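Local coordinates for beta-galactosidase (Geobacillus stearothermophilus, PDB 4OIF), which probably catalyses the hydrolysis of terminal, non-reducing beta-D-galactose residues from beta-D-galactosides, at residues A35-M40 against Y78-R83; K72-I77 against V84-P89; D284-W289 against K371-V376; I357-W362 against Q389-V394. All coordinates share one frame; numbering follows the deposited sequence. Where two conformers were deposited one is given.

Contact 1. Residues A35-M40 against Y78-R83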
# COMPACT_ATOMS: atom_id res chain seq x y z
N ALA A 35 -30.86 34.40 -9.53
CA ALA A 35 -31.56 33.37 -8.78
C ALA A 35 -30.93 33.21 -7.41
O ALA A 35 -31.62 33.00 -6.41
CB ALA A 35 -31.56 32.06 -9.55
N ASP A 36 -29.61 33.32 -7.37
CA ASP A 36 -28.84 33.26 -6.13
C ASP A 36 -29.40 34.16 -5.03
O ASP A 36 -29.51 33.74 -3.89
CB ASP A 36 -27.37 33.64 -6.40
CG ASP A 36 -26.55 32.47 -6.92
OD1 ASP A 36 -26.95 31.31 -6.69
OD2 ASP A 36 -25.49 32.71 -7.56
N LEU A 37 -29.76 35.39 -5.39
CA LEU A 37 -30.20 36.36 -4.40
C LEU A 37 -31.57 35.97 -3.81
O LEU A 37 -31.78 35.97 -2.59
CB LEU A 37 -30.23 37.76 -5.02
CG LEU A 37 -28.88 38.32 -5.51
CD1 LEU A 37 -29.01 39.69 -6.21
CD2 LEU A 37 -27.88 38.40 -4.36
N GLU A 38 -32.49 35.61 -4.70
CA GLU A 38 -33.82 35.14 -4.33
C GLU A 38 -33.72 33.93 -3.42
O GLU A 38 -34.38 33.85 -2.37
CB GLU A 38 -34.64 34.82 -5.58
CG GLU A 38 -34.83 36.02 -6.51
CD GLU A 38 -35.08 35.64 -7.96
OE1 GLU A 38 -35.12 34.43 -8.28
OE2 GLU A 38 -35.21 36.57 -8.79
N LEU A 39 -32.87 32.98 -3.80
CA LEU A 39 -32.73 31.76 -3.01
C LEU A 39 -32.02 32.04 -1.68
O LEU A 39 -32.25 31.36 -0.67
CB LEU A 39 -31.98 30.69 -3.80
CG LEU A 39 -32.61 30.32 -5.14
CD1 LEU A 39 -32.20 28.91 -5.58
CD2 LEU A 39 -34.12 30.48 -5.13
N MET A 40 -31.18 33.07 -1.67
CA MET A 40 -30.55 33.51 -0.45
C MET A 40 -31.63 33.99 0.49
O MET A 40 -31.62 33.65 1.68
CB MET A 40 -29.54 34.61 -0.74
CG MET A 40 -28.22 34.06 -1.24
SD MET A 40 -27.07 35.32 -1.81
CE MET A 40 -25.69 34.29 -2.33
N TYR A 78 -25.45 43.22 -0.21
CA TYR A 78 -25.87 44.26 0.72
C TYR A 78 -27.36 44.60 0.54
O TYR A 78 -28.11 44.76 1.51
CB TYR A 78 -24.99 45.51 0.54
CG TYR A 78 -25.22 46.60 1.57
CD1 TYR A 78 -25.14 46.33 2.94
CD2 TYR A 78 -25.48 47.91 1.19
CE1 TYR A 78 -25.34 47.32 3.88
CE2 TYR A 78 -25.68 48.91 2.13
CZ TYR A 78 -25.61 48.60 3.47
OH TYR A 78 -25.80 49.58 4.42
N ARG A 79 -27.80 44.66 -0.71
CA ARG A 79 -29.17 45.04 -1.05
C ARG A 79 -30.20 44.14 -0.39
O ARG A 79 -31.21 44.60 0.11
CB ARG A 79 -29.35 45.02 -2.57
CG ARG A 79 -30.60 45.70 -3.08
CD ARG A 79 -30.62 45.79 -4.61
NE ARG A 79 -31.21 44.61 -5.23
CZ ARG A 79 -30.56 43.77 -6.02
NH1 ARG A 79 -29.30 43.98 -6.33
NH2 ARG A 79 -31.19 42.72 -6.52
N ILE A 80 -29.93 42.83 -0.40
CA ILE A 80 -30.86 41.87 0.20
C ILE A 80 -30.60 41.68 1.70
O ILE A 80 -31.08 40.72 2.30
CB ILE A 80 -30.78 40.50 -0.49
CG1 ILE A 80 -29.40 39.87 -0.30
CG2 ILE A 80 -31.11 40.62 -1.97
CD1 ILE A 80 -29.29 38.48 -0.84
N GLY A 81 -29.83 42.58 2.30
CA GLY A 81 -29.65 42.57 3.74
C GLY A 81 -28.55 41.65 4.23
O GLY A 81 -28.56 41.26 5.39
N GLY A 82 -27.61 41.30 3.36
CA GLY A 82 -26.56 40.37 3.70
C GLY A 82 -25.21 40.97 4.04
O GLY A 82 -25.01 42.18 3.93
N ARG A 83 -24.27 40.13 4.47
CA ARG A 83 -22.90 40.59 4.72
C ARG A 83 -21.90 39.75 3.93
O ARG A 83 -22.18 38.62 3.52
CB ARG A 83 -22.56 40.55 6.22
CG ARG A 83 -23.57 41.22 7.17
CD ARG A 83 -23.73 42.72 6.96
NE ARG A 83 -22.54 43.44 7.37
CZ ARG A 83 -22.33 43.91 8.59
NH1 ARG A 83 -23.25 43.75 9.53
NH2 ARG A 83 -21.20 44.55 8.87
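Ile80 puts its CD1 methyl against two side chains one turn apart on helix 30-42, Leu37 and Met40. The methyl lies 3.8 Å from Leu37 CD2 and 3.9 Å from Met40 CB, and the side chains cross at about right angles in both pairs. CG1 of Ile80 stands between its own backbone N and carbonyl carbon (chi1 64°); the chain is extended beyond it, which carries CD1 out to the helix. Met40 gives mainly the base of its side chain, with SD 4.0 Å from Ile80 CD1, while its extended end leads away. Apolar side chains, two branched and one a flexible thioether, suit this partly buried seam, where no hydrogen bond crosses. At the rim Arg79 has two conformations, and in one of them its NH2 comes near Leu37 CD1, a touch that is doubtful for that reason; its guanidinium pairs with Asp76.

The turn that presents Ile80 is a Schellman motif. Gly81, with phi at +85°, is the C-prime residue: its N bonds to Tyr78 O at 2.9 Å, and Gly82 N reaches back to Ile77 O. At these backbone angles a beta carbon would probably crowd the carbonyl oxygen of Ile80, so glycine suits the position. From this turn the chain runs into strand 83-87, where Arg83 makes backbone bonds to Asn46 and to Phe48 of strand 47-50; the contact packs helix 30-42 against the turn that ends helix 68-79, on the outside of the barrel.

Contact 2. Residues K72-I77 against V84-P89; sequences KVFDDI and VILATP
The Phe74 ring takes Val84 CG2 over one face and Leu86 CD2 at its edge. CG2 sits 4.2 Å from the ring centroid and 19° off the normal, shifted toward the rim, a CH-pi contact. The second methyl of Val84, CG1, instead meets the far corner of the ring, 3.7 Å from Phe74 CZ, and Leu86 CD2 reaches the same CZ near the ring plane, also at 3.7 Å. Val84 can use both branches because CG1 lies anti to its backbone N (chi1 177°), leaving CG2 to fill the space between Phe74 and Ile77, whose CD1 is 4.0 Å from that methyl. Outside the pair, Tyr144 of helix 127-144 stacks with the Phe74 ring and His147 meets it edge-to-face.

This is the helix-to-strand half of an alpha/beta barrel unit: helix 68-79 lies on the outer side of strand 83-87, the short axes 10.3 Å apart and running nearly antiparallel, at 161°. Val84 and Leu86 point toward the helix, whereas Ile85 between them faces the barrel interior; both surfaces of the strand are buried, which suits valine, isoleucine and leucine. An alanine in place of Phe74 would probably leave Val84 CG2 without its ring and open a gap beside Leu86 and Tyr144. On the outer flank of the helix, Lys72 NZ makes a salt bridge of 3.0 Å to the syn lone pair of Asp76 OD2.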
# COMPACT_ATOMS: atom_id res chain seq x y z
N LYS A 72 -20.31 44.50 -7.93
CA LYS A 72 -21.72 44.21 -8.06
C LYS A 72 -22.14 43.15 -7.06
O LYS A 72 -23.24 43.23 -6.52
CB LYS A 72 -22.08 43.78 -9.49
CG LYS A 72 -23.51 43.27 -9.60
CD LYS A 72 -24.21 43.71 -10.87
CE LYS A 72 -25.65 43.20 -10.90
NZ LYS A 72 -25.70 41.70 -10.84
N VAL A 73 -21.27 42.18 -6.78
CA VAL A 73 -21.58 41.20 -5.74
C VAL A 73 -21.77 41.86 -4.36
O VAL A 73 -22.75 41.56 -3.66
CB VAL A 73 -20.49 40.09 -5.66
CG1 VAL A 73 -20.54 39.34 -4.32
CG2 VAL A 73 -20.62 39.14 -6.84
N PHE A 74 -20.86 42.76 -3.98
CA PHE A 74 -20.93 43.45 -2.68
C PHE A 74 -22.22 44.23 -2.56
O PHE A 74 -22.94 44.15 -1.54
CB PHE A 74 -19.76 44.39 -2.46
CG PHE A 74 -18.61 43.78 -1.70
CD1 PHE A 74 -17.66 43.01 -2.35
CD2 PHE A 74 -18.47 44.01 -0.34
CE1 PHE A 74 -16.60 42.45 -1.65
CE2 PHE A 74 -17.41 43.46 0.36
CZ PHE A 74 -16.47 42.67 -0.30
N ASP A 75 -22.51 44.99 -3.62
CA ASP A 75 -23.72 45.79 -3.62
C ASP A 75 -24.97 44.92 -3.54
O ASP A 75 -25.85 45.19 -2.75
CB ASP A 75 -23.77 46.70 -4.85
CG ASP A 75 -22.84 47.90 -4.72
OD1 ASP A 75 -22.32 48.13 -3.60
OD2 ASP A 75 -22.64 48.62 -5.72
N ASP A 76 -25.01 43.86 -4.34
CA ASP A 76 -26.17 42.97 -4.42
C ASP A 76 -26.45 42.25 -3.11
O ASP A 76 -27.60 42.10 -2.69
CB ASP A 76 -25.99 41.92 -5.53
CG ASP A 76 -26.20 42.49 -6.90
OD1 ASP A 76 -26.71 43.62 -6.99
OD2 ASP A 76 -25.90 41.80 -7.89
N ILE A 77 -25.39 41.76 -2.48
CA ILE A 77 -25.57 41.03 -1.24
C ILE A 77 -26.03 42.02 -0.19
O ILE A 77 -26.93 41.70 0.61
CB ILE A 77 -24.29 40.31 -0.82
CG1 ILE A 77 -24.11 39.07 -1.69
CG2 ILE A 77 -24.30 39.94 0.67
CD1 ILE A 77 -22.76 38.45 -1.55
N VAL A 84 -20.72 40.33 3.72
CA VAL A 84 -19.65 39.63 3.03
C VAL A 84 -18.46 39.38 3.95
O VAL A 84 -17.95 40.31 4.58
CB VAL A 84 -19.17 40.40 1.80
CG1 VAL A 84 -17.99 39.65 1.15
CG2 VAL A 84 -20.32 40.62 0.82
N ILE A 85 -18.05 38.12 4.05
CA ILE A 85 -16.73 37.75 4.53
C ILE A 85 -15.80 37.74 3.32
O ILE A 85 -15.91 36.86 2.46
CB ILE A 85 -16.71 36.37 5.22
CG1 ILE A 85 -17.58 36.39 6.48
CG2 ILE A 85 -15.29 35.95 5.59
CD1 ILE A 85 -17.80 35.01 7.07
N LEU A 86 -14.93 38.74 3.21
CA LEU A 86 -14.07 38.84 2.05
C LEU A 86 -12.79 38.05 2.29
O LEU A 86 -12.11 38.24 3.29
CB LEU A 86 -13.74 40.30 1.73
CG LEU A 86 -12.96 40.54 0.43
CD1 LEU A 86 -13.63 39.85 -0.74
CD2 LEU A 86 -12.83 42.02 0.14
N ALA A 87 -12.49 37.16 1.36
CA ALA A 87 -11.29 36.36 1.47
C ALA A 87 -10.18 36.94 0.61
O ALA A 87 -10.45 37.52 -0.45
CB ALA A 87 -11.56 34.92 1.06
N THR A 88 -8.94 36.78 1.07
CA THR A 88 -7.80 37.01 0.20
C THR A 88 -7.55 35.74 -0.63
O THR A 88 -7.79 34.63 -0.17
CB THR A 88 -6.56 37.38 0.99
OG1 THR A 88 -6.12 36.25 1.76
CG2 THR A 88 -6.88 38.55 1.92
N PRO A 89 -7.07 35.91 -1.87
CA PRO A 89 -7.10 34.79 -2.81
C PRO A 89 -5.84 33.94 -2.86
O PRO A 89 -5.70 33.16 -3.80
CB PRO A 89 -7.31 35.50 -4.16
CG PRO A 89 -6.56 36.78 -3.99
CD PRO A 89 -6.73 37.18 -2.54

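Contact 3. Residues D284-W289 against K371-V376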
# COMPACT_ATOMS: atom_id res chain seq x y z
N ASP A 284 -13.41 24.21 9.72
CA ASP A 284 -14.16 23.48 8.70
C ASP A 284 -14.45 22.06 9.13
O ASP A 284 -13.54 21.25 9.24
CB ASP A 284 -13.38 23.46 7.39
CG ASP A 284 -12.90 24.82 6.99
OD1 ASP A 284 -13.54 25.82 7.40
OD2 ASP A 284 -11.89 24.90 6.26
N ALA A 285 -15.72 21.76 9.36
CA ALA A 285 -16.10 20.47 9.90
C ALA A 285 -16.73 19.58 8.83
O ALA A 285 -17.73 19.95 8.22
CB ALA A 285 -17.06 20.65 11.06
N TYR A 286 -16.14 18.40 8.62
CA TYR A 286 -16.76 17.41 7.74
C TYR A 286 -16.81 16.03 8.41
O TYR A 286 -16.07 15.13 8.05
CB TYR A 286 -16.02 17.38 6.40
CG TYR A 286 -16.01 18.74 5.73
CD1 TYR A 286 -17.12 19.20 5.03
CD2 TYR A 286 -14.90 19.58 5.82
CE1 TYR A 286 -17.13 20.45 4.42
CE2 TYR A 286 -14.90 20.84 5.22
CZ TYR A 286 -16.02 21.26 4.52
OH TYR A 286 -16.04 22.50 3.91
N PRO A 287 -17.68 15.87 9.42
CA PRO A 287 -17.81 14.55 10.04
C PRO A 287 -18.45 13.56 9.08
O PRO A 287 -19.32 13.95 8.30
CB PRO A 287 -18.74 14.81 11.24
CG PRO A 287 -18.71 16.28 11.44
CD PRO A 287 -18.55 16.86 10.08
N ALA A 288 -18.02 12.30 9.12
CA ALA A 288 -18.56 11.30 8.23
C ALA A 288 -19.84 10.70 8.81
O ALA A 288 -19.86 9.53 9.22
CB ALA A 288 -17.54 10.22 7.95
N TRP A 289 -20.90 11.51 8.84
CA TRP A 289 -22.17 11.11 9.44
C TRP A 289 -22.76 9.88 8.77
O TRP A 289 -22.75 9.76 7.55
CB TRP A 289 -23.20 12.25 9.39
CG TRP A 289 -22.82 13.51 10.14
CD1 TRP A 289 -22.57 14.75 9.59
CD2 TRP A 289 -22.66 13.66 11.55
NE1 TRP A 289 -22.27 15.66 10.59
CE2 TRP A 289 -22.32 15.02 11.80
CE3 TRP A 289 -22.78 12.79 12.64
CZ2 TRP A 289 -22.09 15.51 13.08
CZ3 TRP A 289 -22.56 13.29 13.92
CH2 TRP A 289 -22.21 14.64 14.13
N LYS A 371 -17.67 19.28 -7.95
CA LYS A 371 -18.96 19.48 -8.60
C LYS A 371 -20.02 18.62 -7.91
O LYS A 371 -21.21 18.84 -8.09
CB LYS A 371 -18.87 19.17 -10.10
CG LYS A 371 -18.86 17.69 -10.49
CD LYS A 371 -18.67 17.54 -12.00
CE LYS A 371 -18.82 16.11 -12.49
NZ LYS A 371 -17.68 15.23 -12.11
N PHE A 372 -19.60 17.65 -7.11
CA PHE A 372 -20.56 16.81 -6.41
C PHE A 372 -20.44 17.00 -4.91
O PHE A 372 -21.05 16.25 -4.13
CB PHE A 372 -20.36 15.34 -6.78
CG PHE A 372 -20.72 15.00 -8.20
CD1 PHE A 372 -21.75 15.67 -8.85
CD2 PHE A 372 -20.03 14.01 -8.89
CE1 PHE A 372 -22.08 15.36 -10.15
CE2 PHE A 372 -20.36 13.70 -10.20
CZ PHE A 372 -21.39 14.36 -10.83
N HIS A 373 -19.65 17.98 -4.49
CA HIS A 373 -19.60 18.37 -3.09
C HIS A 373 -20.96 18.96 -2.73
O HIS A 373 -21.62 19.55 -3.59
CB HIS A 373 -18.47 19.39 -2.84
CG HIS A 373 -18.19 19.65 -1.39
ND1 HIS A 373 -19.10 20.25 -0.55
CD2 HIS A 373 -17.09 19.40 -0.64
CE1 HIS A 373 -18.58 20.36 0.66
NE2 HIS A 373 -17.36 19.85 0.63
N GLY A 374 -21.39 18.77 -1.49
CA GLY A 374 -22.65 19.33 -1.04
C GLY A 374 -22.69 20.85 -1.16
O GLY A 374 -21.66 21.52 -1.12
N ALA A 375 -23.89 21.38 -1.34
CA ALA A 375 -24.13 22.82 -1.32
C ALA A 375 -25.59 23.09 -1.00
O ALA A 375 -26.42 22.18 -1.06
CB ALA A 375 -23.75 23.46 -2.64
N VAL A 376 -25.89 24.34 -0.68
CA VAL A 376 -27.26 24.72 -0.42
C VAL A 376 -28.10 24.48 -1.67
O VAL A 376 -29.21 23.95 -1.60
CB VAL A 376 -27.35 26.19 0.02
CG1 VAL A 376 -28.81 26.62 0.15
CG2 VAL A 376 -26.61 26.38 1.33
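Tyr286 turns its CE1 toward the edge of the His373 imidazole, meeting it close to the imidazole plane. The gap is 3.8 Å to His373 NE2 and 4.0 Å to His373 CE1. The ring planes stand at 89°, with centroids 5.8 Å apart. It is a slight touch of two side chains whose orientations are set elsewhere.

His373 is fixed by its own backbone neighbour. Its imidazole swings out with CG opposite the main-chain N (chi1 -170°), which brings ND1 round to donate to Gly374 O at 2.9 Å. The bond is nearly straight, 168° at the hydrogen, lies in the carbonyl plane on a lone pair, and runs almost within the imidazole plane, so the ring is held against rotation. Phe360 adds an edge-to-face contact to His373 and also touches Tyr286. An alanine at His373 would probably leave Gly374 O without this donor and open a gap beside the Tyr286 ring.

Tyr286 has CG beside its backbone N, which directs the ring toward the loop 371-376, while its OH hydrogen-bonds Glu322 OE1. A tyrosine suits this place because its ring can pack while its hydroxyl reaches a carboxylate. Glu322 is the predicted nucleophile, and the predicted substrate-binding Trp330 and a bound glycerol lie close to Tyr286. A tyrosine hydrogen-bonded to the predicted nucleophile at the C-terminal ends of the strands of a TIM barrel is consistent with the active sites of clan GH-A glycosidases.

Contact 4. Residues I357-W362 against Q389-V394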
# COMPACT_ATOMS: atom_id res chain seq x y z
N ILE A 357 -23.19 29.46 11.41
CA ILE A 357 -23.32 28.25 10.61
C ILE A 357 -23.03 28.62 9.15
O ILE A 357 -23.83 29.27 8.44
CB ILE A 357 -24.71 27.60 10.75
CG1 ILE A 357 -25.00 27.22 12.22
CG2 ILE A 357 -24.80 26.37 9.87
CD1 ILE A 357 -24.07 26.16 12.80
N LEU A 358 -21.84 28.21 8.71
CA LEU A 358 -21.39 28.52 7.37
C LEU A 358 -21.01 27.23 6.63
O LEU A 358 -20.43 26.30 7.19
CB LEU A 358 -20.21 29.50 7.41
CG LEU A 358 -20.52 30.85 8.08
CD1 LEU A 358 -19.26 31.67 8.40
CD2 LEU A 358 -21.49 31.66 7.22
N TYR A 359 -21.37 27.21 5.35
CA TYR A 359 -21.24 26.05 4.50
C TYR A 359 -20.14 26.20 3.46
O TYR A 359 -19.76 27.31 3.05
CB TYR A 359 -22.55 25.77 3.75
CG TYR A 359 -23.79 25.80 4.61
CD1 TYR A 359 -23.94 24.93 5.68
CD2 TYR A 359 -24.83 26.69 4.32
CE1 TYR A 359 -25.09 24.96 6.46
CE2 TYR A 359 -25.98 26.72 5.08
CZ TYR A 359 -26.11 25.85 6.15
OH TYR A 359 -27.25 25.88 6.92
N PHE A 360 -19.64 25.06 3.03
CA PHE A 360 -19.13 24.98 1.69
C PHE A 360 -20.09 24.06 0.95
O PHE A 360 -20.23 22.91 1.33
CB PHE A 360 -17.71 24.45 1.61
CG PHE A 360 -17.16 24.52 0.22
CD1 PHE A 360 -16.49 25.66 -0.22
CD2 PHE A 360 -17.40 23.49 -0.68
CE1 PHE A 360 -16.03 25.75 -1.52
CE2 PHE A 360 -16.95 23.58 -1.98
CZ PHE A 360 -16.27 24.71 -2.40
N GLN A 361 -20.75 24.56 -0.09
CA GLN A 361 -20.69 25.95 -0.53
C GLN A 361 -22.13 26.42 -0.79
O GLN A 361 -23.07 25.70 -0.46
CB GLN A 361 -19.82 26.09 -1.79
CG GLN A 361 -20.28 25.24 -2.97
CD GLN A 361 -19.42 25.44 -4.22
OE1 GLN A 361 -18.98 26.54 -4.52
NE2 GLN A 361 -19.19 24.35 -4.95
N TRP A 362 -22.30 27.61 -1.36
CA TRP A 362 -23.65 28.08 -1.65
C TRP A 362 -24.27 27.29 -2.80
O TRP A 362 -25.35 26.71 -2.67
CB TRP A 362 -23.67 29.56 -2.00
CG TRP A 362 -24.98 29.97 -2.59
CD1 TRP A 362 -25.23 30.32 -3.89
CD2 TRP A 362 -26.24 30.03 -1.91
NE1 TRP A 362 -26.56 30.61 -4.06
CE2 TRP A 362 -27.21 30.44 -2.86
CE3 TRP A 362 -26.66 29.78 -0.60
CZ2 TRP A 362 -28.55 30.62 -2.53
CZ3 TRP A 362 -27.99 29.95 -0.27
CH2 TRP A 362 -28.92 30.36 -1.24
N GLN A 389 -34.39 22.90 1.97
CA GLN A 389 -35.39 23.10 3.00
C GLN A 389 -34.78 22.95 4.39
O GLN A 389 -35.07 23.75 5.28
CB GLN A 389 -36.57 22.14 2.81
CG GLN A 389 -37.47 22.49 1.61
CD GLN A 389 -37.90 23.96 1.60
OE1 GLN A 389 -38.32 24.52 2.62
NE2 GLN A 389 -37.80 24.60 0.43
N GLU A 390 -33.91 21.97 4.61
CA GLU A 390 -33.39 21.84 5.96
C GLU A 390 -32.43 22.99 6.27
O GLU A 390 -32.37 23.47 7.41
CB GLU A 390 -32.70 20.49 6.19
CG GLU A 390 -32.31 20.32 7.66
CD GLU A 390 -32.18 18.88 8.11
OE1 GLU A 390 -32.69 17.97 7.42
OE2 GLU A 390 -31.55 18.66 9.18
N VAL A 391 -31.69 23.46 5.26
CA VAL A 391 -30.90 24.67 5.44
C VAL A 391 -31.80 25.86 5.83
O VAL A 391 -31.50 26.59 6.77
CB VAL A 391 -30.10 25.02 4.18
CG1 VAL A 391 -29.56 26.44 4.25
CG2 VAL A 391 -28.96 24.03 4.02
N ALA A 392 -32.92 26.02 5.14
CA ALA A 392 -33.90 27.06 5.47
C ALA A 392 -34.40 26.94 6.91
O ALA A 392 -34.55 27.93 7.60
CB ALA A 392 -35.06 27.02 4.50
N GLU A 393 -34.68 25.72 7.35
CA GLU A 393 -35.11 25.49 8.72
C GLU A 393 -34.04 25.91 9.71
O GLU A 393 -34.35 26.54 10.74
CB GLU A 393 -35.49 24.02 8.93
CG GLU A 393 -36.84 23.67 8.31
CD GLU A 393 -37.95 24.66 8.69
OE1 GLU A 393 -38.14 24.92 9.91
OE2 GLU A 393 -38.63 25.18 7.78
N VAL A 394 -32.79 25.59 9.40
CA VAL A 394 -31.70 26.04 10.26
C VAL A 394 -31.69 27.57 10.30
O VAL A 394 -31.60 28.14 11.38
CB VAL A 394 -30.31 25.50 9.80
CG1 VAL A 394 -29.18 26.25 10.48
CG2 VAL A 394 -30.20 24.01 10.09
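Tyr359 extends its ring from strand 356-359 to meet Val391 of helix 386-399, in the strand-to-helix packing of a TIM barrel; the short axes are 11.2 Å apart and cross at -154°. The tight part is the phenol end. Tyr359 CE2 is 3.7 Å from Val391 CG1, and both methyls of the valine face the hydroxyl from the same side, coming from the direction opposite to the tyrosine. With CG1 anti to the main-chain N (chi1 166°), Val391 turns both methyls to the phenol, a broad apolar end that suits this buried place.

The packing slackens toward Val394: its CG1 is 4.4 Å from Ile357 CG2, a bare van der Waals touch between two beta-branched residues. The outward side of the helix is different again, with Gln389 and Glu393 exposed and Glu393 paired with Lys396, polar residues that suit a surface facing solvent. Neither valine can bond the tyrosine hydroxyl; its hydrogen bonds are to His17 of strand 16-21 and His342 of helix 341-351, both through NE2. Amid these, Tyr359 OH lies 3.6 Å from Val391 CG1 and 4.1 Å from Val394 CG1.

All four contacts belong to the TIM-barrel domain. Contacts 1 and 2, their centres 12 Å apart, share helix 68-79, and their segments alternate along the chain. Contacts 3 and 4 follow, again interleaved, with centres 11 Å apart; Val376 N of contact 3 probably bonds Gln361 O of contact 4. Two links tie the early and late pairs together: Asp36 OD1 in contact 1 probably bonds Trp362 NE1 in contact 4, and Ile85 packs on Leu358 between contacts 2 and 4. Strand 16-21 pairs with both 47-50 and 356-359, so the first and last strands close the barrel, and these links bridge that closure, while contact 3 lies by its predicted catalytic site.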